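Local coordinates for UPF0255 protein frsA (Vibrio vulnificus, PDB 4I4C) that probably hydrolyses carboxylic esters as a member of the alpha/beta-hydrolase clan, and can bind hexanoic acid and a polyether, at residues A[108-113]-A[130-135]; A[178-183]-A[245-250]; A[324-327]-A[333-336]. All coordinates share one frame; numbering follows the deposited sequence.

Contact 1 packs two helices of the N-terminal helical part, contact 2 fixes a helix against the mixed beta-sheet of the hydrolase core, and contact 3 closes a short turn near the bound hexanoic acid; the side chain of Leu324 is about 10 Å from it. They share no helix or strand, and their centres lie 24 to 33 Å apart. Contact 2 is buried and wholly apolar between side chains. Contacts 1 and 3 are partly buried and mix chemistries: in 108-113/130-135 a tyrosine hydroxyl gives a hydrogen bond to an amide, whereas in 324-327/333-336 a leucine pair lies beside a lysine whose ammonium finds its hydrogen bond just past the second segment.

Contact 1 (A[108-113]-A[130-135]); sequences EHQKRA and LCYSIA
The rings of His109 and Tyr132 both meet the opposite helix at their edges: Cys131 SG lies near the plane of the imidazole, and Gln110 OE1 lies in the plane of the phenol. The motif is a helix-helix packing in the N-terminal helical region, between helices 98-114 and 121-136. Within the first helix alone, one face of the Arg112 guanidinium has Glu108 OE2 above it, a long charge pairing. Across the contact Cys131 SG approaches His109 CD2 at 3.8 Å. NE2, next to CD2 in the ring, makes a weak hydrogen bond to Glu66. Tyr132 is buried, its ring also touching Met107 and the helix 144-163 through Leu152, Ala153 and Ala156, while its hydroxyl reaches toward the partly exposed Gln110. With CG anti to the backbone N (chi1 -161°) and the chain extended beyond it, Gln110 crosses the tyrosine at about a right angle, amide and ring planes 56° apart. Tyr132 OH donates to Gln110 OE1 over 2.7 Å, the C=O...donor angle being 161°.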
loop_
_atom_site.group_PDB
_atom_site.type_symbol
_atom_site.label_atom_id
_atom_site.label_comp_id
_atom_site.label_asym_id
_atom_site.label_seq_id
_atom_site.Cartn_x
_atom_site.Cartn_y
_atom_site.Cartn_z
ATOM N N GLU A 108 -0.038 13.976 18.605
ATOM C CA GLU A 108 -1.230 14.582 19.183
ATOM C C GLU A 108 -2.312 13.531 19.410
ATOM O O GLU A 108 -3.042 13.558 20.419
ATOM C CB GLU A 108 -1.765 15.688 18.261
ATOM C CG GLU A 108 -2.890 16.507 18.864
ATOM C CD GLU A 108 -2.417 17.436 19.989
ATOM O OE1 GLU A 108 -1.188 17.560 20.215
ATOM O OE2 GLU A 108 -3.287 18.031 20.653
ATOM N N HIS A 109 -2.432 12.613 18.456
ATOM C CA HIS A 109 -3.280 11.446 18.647
ATOM C C HIS A 109 -2.734 10.578 19.775
ATOM O O HIS A 109 -3.489 10.111 20.620
ATOM C CB HIS A 109 -3.388 10.626 17.363
ATOM C CG HIS A 109 -4.306 11.226 16.352
ATOM N ND1 HIS A 109 -5.648 11.410 16.592
ATOM C CD2 HIS A 109 -4.078 11.698 15.105
ATOM C CE1 HIS A 109 -6.211 11.964 15.533
ATOM N NE2 HIS A 109 -5.279 12.153 14.617
ATOM N N GLN A 110 -1.423 10.358 19.780
ATOM C CA GLN A 110 -0.822 9.507 20.802
ATOM C C GLN A 110 -0.945 10.146 22.198
ATOM O O GLN A 110 -0.956 9.429 23.199
ATOM C CB GLN A 110 0.632 9.169 20.450
ATOM C CG GLN A 110 1.186 7.951 21.175
ATOM C CD GLN A 110 2.371 7.322 20.459
ATOM O OE1 GLN A 110 2.947 7.906 19.538
ATOM N NE2 GLN A 110 2.740 6.119 20.880
ATOM N N LYS A 111 -1.050 11.483 22.252
ATOM C CA LYS A 111 -1.353 12.212 23.498
ATOM C C LYS A 111 -2.807 12.031 23.938
ATOM O O LYS A 111 -3.070 11.681 25.085
ATOM C CB LYS A 111 -1.062 13.716 23.369
ATOM C CG LYS A 111 0.367 14.122 23.711
ATOM C CD LYS A 111 0.464 15.609 24.097
ATOM C CE LYS A 111 1.556 16.340 23.312
ATOM N NZ LYS A 111 2.887 15.683 23.432
ATOM N N ARG A 112 -3.752 12.285 23.036
ATOM C CA ARG A 112 -5.161 12.065 23.352
ATOM C C ARG A 112 -5.426 10.609 23.764
ATOM O O ARG A 112 -6.342 10.337 24.544
ATOM C CB ARG A 112 -6.063 12.437 22.172
ATOM C CG ARG A 112 -6.029 13.900 21.767
ATOM C CD ARG A 112 -7.167 14.222 20.809
ATOM N NE ARG A 112 -7.168 15.622 20.391
ATOM C CZ ARG A 112 -6.558 16.075 19.300
ATOM N NH1 ARG A 112 -5.891 15.234 18.518
ATOM N NH2 ARG A 112 -6.613 17.366 18.990
ATOM N N ALA A 113 -4.619 9.686 23.240
ATOM C CA ALA A 113 -4.775 8.259 23.534
ATOM C C ALA A 113 -4.587 7.932 25.023
ATOM O O ALA A 113 -5.264 7.057 25.568
ATOM C CB ALA A 113 -3.811 7.426 22.678
ATOM N N LEU A 130 -1.356 5.777 11.496
ATOM C CA LEU A 130 -1.595 6.213 10.125
ATOM C C LEU A 130 -0.879 7.526 9.845
ATOM O O LEU A 130 -0.299 7.711 8.762
ATOM C CB LEU A 130 -3.088 6.385 9.884
ATOM C CG LEU A 130 -3.449 6.701 8.440
ATOM C CD1 LEU A 130 -2.914 5.614 7.528
ATOM C CD2 LEU A 130 -4.952 6.819 8.334
ATOM N N CYS A 131 -0.918 8.440 10.816
ATOM C CA CYS A 131 -0.239 9.724 10.640
ATOM C C CYS A 131 1.261 9.529 10.480
ATOM O O CYS A 131 1.878 10.176 9.647
ATOM C CB CYS A 131 -0.539 10.684 11.785
ATOM S SG CYS A 131 -2.246 11.207 11.799
ATOM N N TYR A 132 1.829 8.629 11.282
ATOM C CA TYR A 132 3.240 8.290 11.196
ATOM C C TYR A 132 3.615 7.640 9.856
ATOM O O TYR A 132 4.696 7.898 9.321
ATOM C CB TYR A 132 3.632 7.335 12.333
ATOM C CG TYR A 132 3.583 7.938 13.709
ATOM C CD1 TYR A 132 4.005 9.250 13.934
ATOM C CD2 TYR A 132 3.099 7.210 14.785
ATOM C CE1 TYR A 132 3.955 9.811 15.189
ATOM C CE2 TYR A 132 3.040 7.771 16.056
ATOM C CZ TYR A 132 3.475 9.071 16.249
ATOM O OH TYR A 132 3.434 9.646 17.505
ATOM N N SER A 133 2.746 6.765 9.353
ATOM C CA SER A 133 2.931 6.140 8.042
ATOM C C SER A 133 2.956 7.191 6.934
ATOM O O SER A 133 3.856 7.207 6.088
ATOM C CB SER A 133 1.841 5.093 7.769
ATOM O OG SER A 133 1.955 4.578 6.450
ATOM N N ILE A 134 1.969 8.073 6.939
ATOM C CA ILE A 134 1.955 9.199 6.001
ATOM C C ILE A 134 3.203 10.095 6.135
ATOM O O ILE A 134 3.764 10.556 5.133
ATOM C CB ILE A 134 0.678 10.037 6.191
ATOM C CG1 ILE A 134 -0.543 9.199 5.785
ATOM C CG2 ILE A 134 0.767 11.328 5.403
ATOM C CD1 ILE A 134 -1.865 9.700 6.322
ATOM N N ALA A 135 3.637 10.338 7.373
ATOM C CA ALA A 135 4.887 11.071 7.616
ATOM C C ALA A 135 6.065 10.471 6.837
ATOM O O ALA A 135 6.923 11.192 6.329
ATOM C CB ALA A 135 5.206 11.121 9.118
#

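Contact 2 (A[178-183]-A[245-250])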
loop_
_atom_site.group_PDB
_atom_site.type_symbol
_atom_site.label_atom_id
_atom_site.label_comp_id
_atom_site.label_asym_id
_atom_site.label_seq_id
_atom_site.Cartn_x
_atom_site.Cartn_y
_atom_site.Cartn_z
ATOM N N GLY A 178 15.154 -15.528 6.237
ATOM C CA GLY A 178 14.559 -14.436 6.976
ATOM C C GLY A 178 13.198 -14.890 7.456
ATOM O O GLY A 178 12.840 -16.063 7.297
ATOM N N LYS A 179 12.441 -13.976 8.048
ATOM C CA LYS A 179 11.044 -14.245 8.386
ATOM C C LYS A 179 10.137 -13.228 7.711
ATOM O O LYS A 179 10.480 -12.046 7.586
ATOM C CB LYS A 179 10.807 -14.197 9.894
ATOM C CG LYS A 179 11.626 -15.193 10.694
ATOM C CD LYS A 179 11.427 -14.975 12.182
ATOM C CE LYS A 179 12.520 -15.641 13.000
ATOM N NZ LYS A 179 12.473 -17.117 12.881
ATOM N N ILE A 180 8.981 -13.699 7.270
ATOM C CA ILE A 180 7.926 -12.824 6.779
ATOM C C ILE A 180 7.117 -12.359 7.979
ATOM O O ILE A 180 6.652 -13.185 8.756
ATOM C CB ILE A 180 6.997 -13.587 5.832
ATOM C CG1 ILE A 180 7.728 -13.901 4.523
ATOM C CG2 ILE A 180 5.715 -12.797 5.595
ATOM C CD1 ILE A 180 6.962 -14.877 3.617
ATOM N N THR A 181 6.980 -11.046 8.155
ATOM C CA THR A 181 6.170 -10.509 9.246
ATOM C C THR A 181 4.770 -10.147 8.766
ATOM O O THR A 181 4.607 -9.312 7.871
ATOM C CB THR A 181 6.784 -9.250 9.863
ATOM O OG1 THR A 181 8.103 -9.540 10.344
ATOM C CG2 THR A 181 5.923 -8.768 11.022
ATOM N N ALA A 182 3.762 -10.759 9.375
ATOM C CA ALA A 182 2.381 -10.506 8.980
ATOM C C ALA A 182 1.500 -10.196 10.193
ATOM O O ALA A 182 1.801 -10.608 11.313
ATOM C CB ALA A 182 1.825 -11.704 8.179
ATOM N N HIS A 183 0.412 -9.471 9.975
ATOM C CA HIS A 183 -0.489 -9.149 11.077
ATOM C C HIS A 183 -1.864 -9.793 10.888
ATOM O O HIS A 183 -2.586 -9.475 9.952
ATOM C CB HIS A 183 -0.634 -7.635 11.246
ATOM C CG HIS A 183 0.606 -6.957 11.737
ATOM N ND1 HIS A 183 1.700 -6.721 10.933
ATOM C CD2 HIS A 183 0.930 -6.465 12.960
ATOM C CE1 HIS A 183 2.639 -6.109 11.633
ATOM N NE2 HIS A 183 2.193 -5.943 12.868
ATOM N N SER A 245 4.943 -12.906 -5.941
ATOM C CA SER A 245 3.840 -13.430 -5.137
ATOM C C SER A 245 4.404 -14.389 -4.087
ATOM O O SER A 245 3.681 -14.890 -3.223
ATOM C CB SER A 245 2.812 -14.145 -6.024
ATOM O OG SER A 245 3.422 -15.142 -6.830
ATOM N N ARG A 246 5.714 -14.609 -4.202
ATOM C CA ARG A 246 6.552 -15.458 -3.353
ATOM C C ARG A 246 6.153 -15.522 -1.876
ATOM O O ARG A 246 5.980 -16.600 -1.310
ATOM C CB ARG A 246 7.978 -14.893 -3.422
ATOM C CG ARG A 246 9.098 -15.885 -3.389
ATOM C CD ARG A 246 10.322 -15.314 -4.110
ATOM N NE ARG A 246 11.193 -14.483 -3.271
ATOM C CZ ARG A 246 11.254 -13.155 -3.316
ATOM N NH1 ARG A 246 10.476 -12.477 -4.155
ATOM N NH2 ARG A 246 12.102 -12.500 -2.521
ATOM N N LEU A 247 6.062 -14.354 -1.244
ATOM C CA LEU A 247 5.861 -14.282 0.194
ATOM C C LEU A 247 4.425 -14.639 0.556
ATOM O O LEU A 247 4.168 -15.280 1.575
ATOM C CB LEU A 247 6.229 -12.880 0.713
ATOM C CG LEU A 247 7.602 -12.294 0.363
ATOM C CD1 LEU A 247 7.816 -10.926 1.053
ATOM C CD2 LEU A 247 8.727 -13.237 0.728
ATOM N N HIS A 248 3.487 -14.239 -0.294
ATOM C CA HIS A 248 2.084 -14.586 -0.081
ATOM C C HIS A 248 1.810 -16.090 -0.169
ATOM O O HIS A 248 0.950 -16.625 0.549
ATOM C CB HIS A 248 1.205 -13.814 -1.058
ATOM C CG HIS A 248 1.291 -12.331 -0.884
ATOM N ND1 HIS A 248 2.216 -11.559 -1.549
ATOM C CD2 HIS A 248 0.590 -11.487 -0.092
ATOM C CE1 HIS A 248 2.068 -10.295 -1.188
ATOM N NE2 HIS A 248 1.085 -10.225 -0.309
ATOM N N GLN A 249 2.545 -16.767 -1.047
ATOM C CA GLN A 249 2.391 -18.205 -1.218
ATOM C C GLN A 249 2.842 -18.902 0.052
ATOM O O GLN A 249 2.206 -19.856 0.517
ATOM C CB GLN A 249 3.217 -18.684 -2.404
ATOM C CG GLN A 249 3.193 -20.177 -2.593
ATOM C CD GLN A 249 3.188 -20.548 -4.043
ATOM O OE1 GLN A 249 3.990 -20.034 -4.830
ATOM N NE2 GLN A 249 2.266 -21.429 -4.423
ATOM N N ALA A 250 3.935 -18.401 0.616
ATOM C CA ALA A 250 4.487 -18.945 1.851
ATOM C C ALA A 250 3.555 -18.654 3.013
ATOM O O ALA A 250 3.382 -19.491 3.896
ATOM C CB ALA A 250 5.891 -18.381 2.127
#
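Ile180 CD1 is the tight point of this contact, 3.6 Å from Leu247 CB and 3.5 Å from the carbonyl oxygen Leu247 O. The arrangement is the helix-on-sheet packing of an alpha/beta-hydrolase fold: strand 178-186, second in the mixed sheet, receives the first turns of helix 246-254. Within 178-183, Ile180 makes all the contacts. With CG1 anti to the carbonyl carbon (chi1 -70°) and CD1 extended beyond it (chi2 170°), its longer branch reaches the helix. Leu247 answers with CB and with CD2, which lies 3.8 Å from Ile180 CD1, so the methyl is held both near the backbone and at a branch tip; the two side chains meet at a slant. Phe175 of the neighbouring strand 167-175 also touches Leu247, continuing the apolar layer. The looser side is toward Ala250, one turn on and partly exposed, which offers just a methyl. Arg246, partly exposed, forms a salt bridge with Glu176. His248, whose CB is turned away from the strand, uses NE2 to hydrogen-bond Ser199 OG, tying the helix to strand 193-199 as well. At the looser end, Ala250 CB touches Ile180 CD1 at 4.0 Å.

Contact 3 (A[324-327]-A[333-336])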
loop_
_atom_site.group_PDB
_atom_site.type_symbol
_atom_site.label_atom_id
_atom_site.label_comp_id
_atom_site.label_asym_id
_atom_site.label_seq_id
_atom_site.Cartn_x
_atom_site.Cartn_y
_atom_site.Cartn_z
ATOM N N LEU A 324 13.665 -1.377 -5.952
ATOM C CA LEU A 324 14.561 -2.198 -6.763
ATOM C C LEU A 324 16.005 -2.170 -6.271
ATOM O O LEU A 324 16.883 -2.801 -6.859
ATOM C CB LEU A 324 14.476 -1.792 -8.233
ATOM C CG LEU A 324 13.115 -2.103 -8.839
ATOM C CD1 LEU A 324 13.015 -1.586 -10.261
ATOM C CD2 LEU A 324 12.861 -3.600 -8.790
ATOM N N GLY A 325 16.235 -1.433 -5.188
ATOM C CA GLY A 325 17.554 -1.303 -4.595
ATOM C C GLY A 325 18.596 -0.676 -5.495
ATOM O O GLY A 325 19.785 -0.994 -5.404
ATOM N N LYS A 326 18.161 0.227 -6.367
ATOM C CA LYS A 326 19.099 0.891 -7.262
ATOM C C LYS A 326 19.895 1.964 -6.518
ATOM O O LYS A 326 19.354 2.705 -5.695
ATOM C CB LYS A 326 18.378 1.460 -8.490
ATOM C CG LYS A 326 17.598 0.408 -9.260
ATOM C CD LYS A 326 17.491 0.730 -10.725
ATOM C CE LYS A 326 17.309 -0.550 -11.543
ATOM N NZ LYS A 326 17.277 -0.284 -13.016
ATOM N N SER A 327 21.192 2.006 -6.787
ATOM C CA SER A 327 22.084 2.976 -6.168
ATOM C C SER A 327 21.981 4.289 -6.917
ATOM O O SER A 327 21.895 5.359 -6.324
ATOM C CB SER A 327 23.530 2.473 -6.213
ATOM O OG SER A 327 23.672 1.245 -5.515
ATOM N N SER A 333 16.691 2.771 -18.662
ATOM C CA SER A 333 16.909 1.380 -18.306
ATOM C C SER A 333 15.829 0.881 -17.343
ATOM O O SER A 333 15.255 -0.178 -17.558
ATOM C CB SER A 333 18.293 1.195 -17.709
ATOM O OG SER A 333 18.449 -0.130 -17.253
ATOM N N LEU A 334 15.556 1.646 -16.287
ATOM C CA LEU A 334 14.460 1.328 -15.370
ATOM C C LEU A 334 13.111 1.074 -16.070
ATOM O O LEU A 334 12.387 0.135 -15.725
ATOM C CB LEU A 334 14.303 2.437 -14.332
ATOM C CG LEU A 334 13.218 2.292 -13.264
ATOM C CD1 LEU A 334 13.327 0.936 -12.621
ATOM C CD2 LEU A 334 13.351 3.404 -12.205
ATOM N N SER A 335 12.782 1.911 -17.045
ATOM C CA SER A 335 11.521 1.805 -17.767
ATOM C C SER A 335 11.440 0.522 -18.589
ATOM O O SER A 335 10.374 -0.081 -18.689
ATOM C CB SER A 335 11.338 2.998 -18.703
ATOM O OG SER A 335 12.364 3.016 -19.684
ATOM N N GLY A 336 12.555 0.131 -19.195
ATOM C CA GLY A 336 12.604 -1.094 -19.975
ATOM C C GLY A 336 12.507 -2.323 -19.091
ATOM O O GLY A 336 11.918 -3.337 -19.467
#
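Leu324 and Leu334 meet methyl to methyl, CD1 against CD1 at 3.5 Å, a close-packed pair, with their side chains inclined to one another. The setting is a short helix-loop-strand-helix connection: 324-327 follows helix 314-323, leads into the two-residue strand 328-329, and the chain then returns as helix 331-337. Gly325, with a phi of 62°, ends the first helix in a Schellman motif, so the chain leaves the helix between the two residues that touch the second segment, Leu324 and Lys326. Both of these direct their CB toward helix 331-337. Leu334 starts out pointing across the approach rather than along it, but CG anti to the backbone N (chi1 -179°) together with a chi2 of 50° brings CD1 to Leu324. The same Leu334 CD1 methyl also lies 4.2 Å from Lys326 NZ, and the two neighbours approach it from directions about at right angles. Lys326 comes in with its chain extended beyond CG, slanting across Leu334, and its NZ ends 4.0 Å from Leu334 CA. Lys326 NZ is 4.4 Å from Ser333 OG, a proximity rather than a bond; the hydrogen bond is made to Gln337 OE1, one residue past the segment. Leu324 also touches Leu240 and Trp341, extending the apolar side of the contact. The chemistry is therefore divided: apolar contact joins the buried Leu334 to Leu324, and the partly exposed Lys326 carries its charge past this pair to an amide oxygen near the end of the helix, so the turn is held by both packing and a polar link.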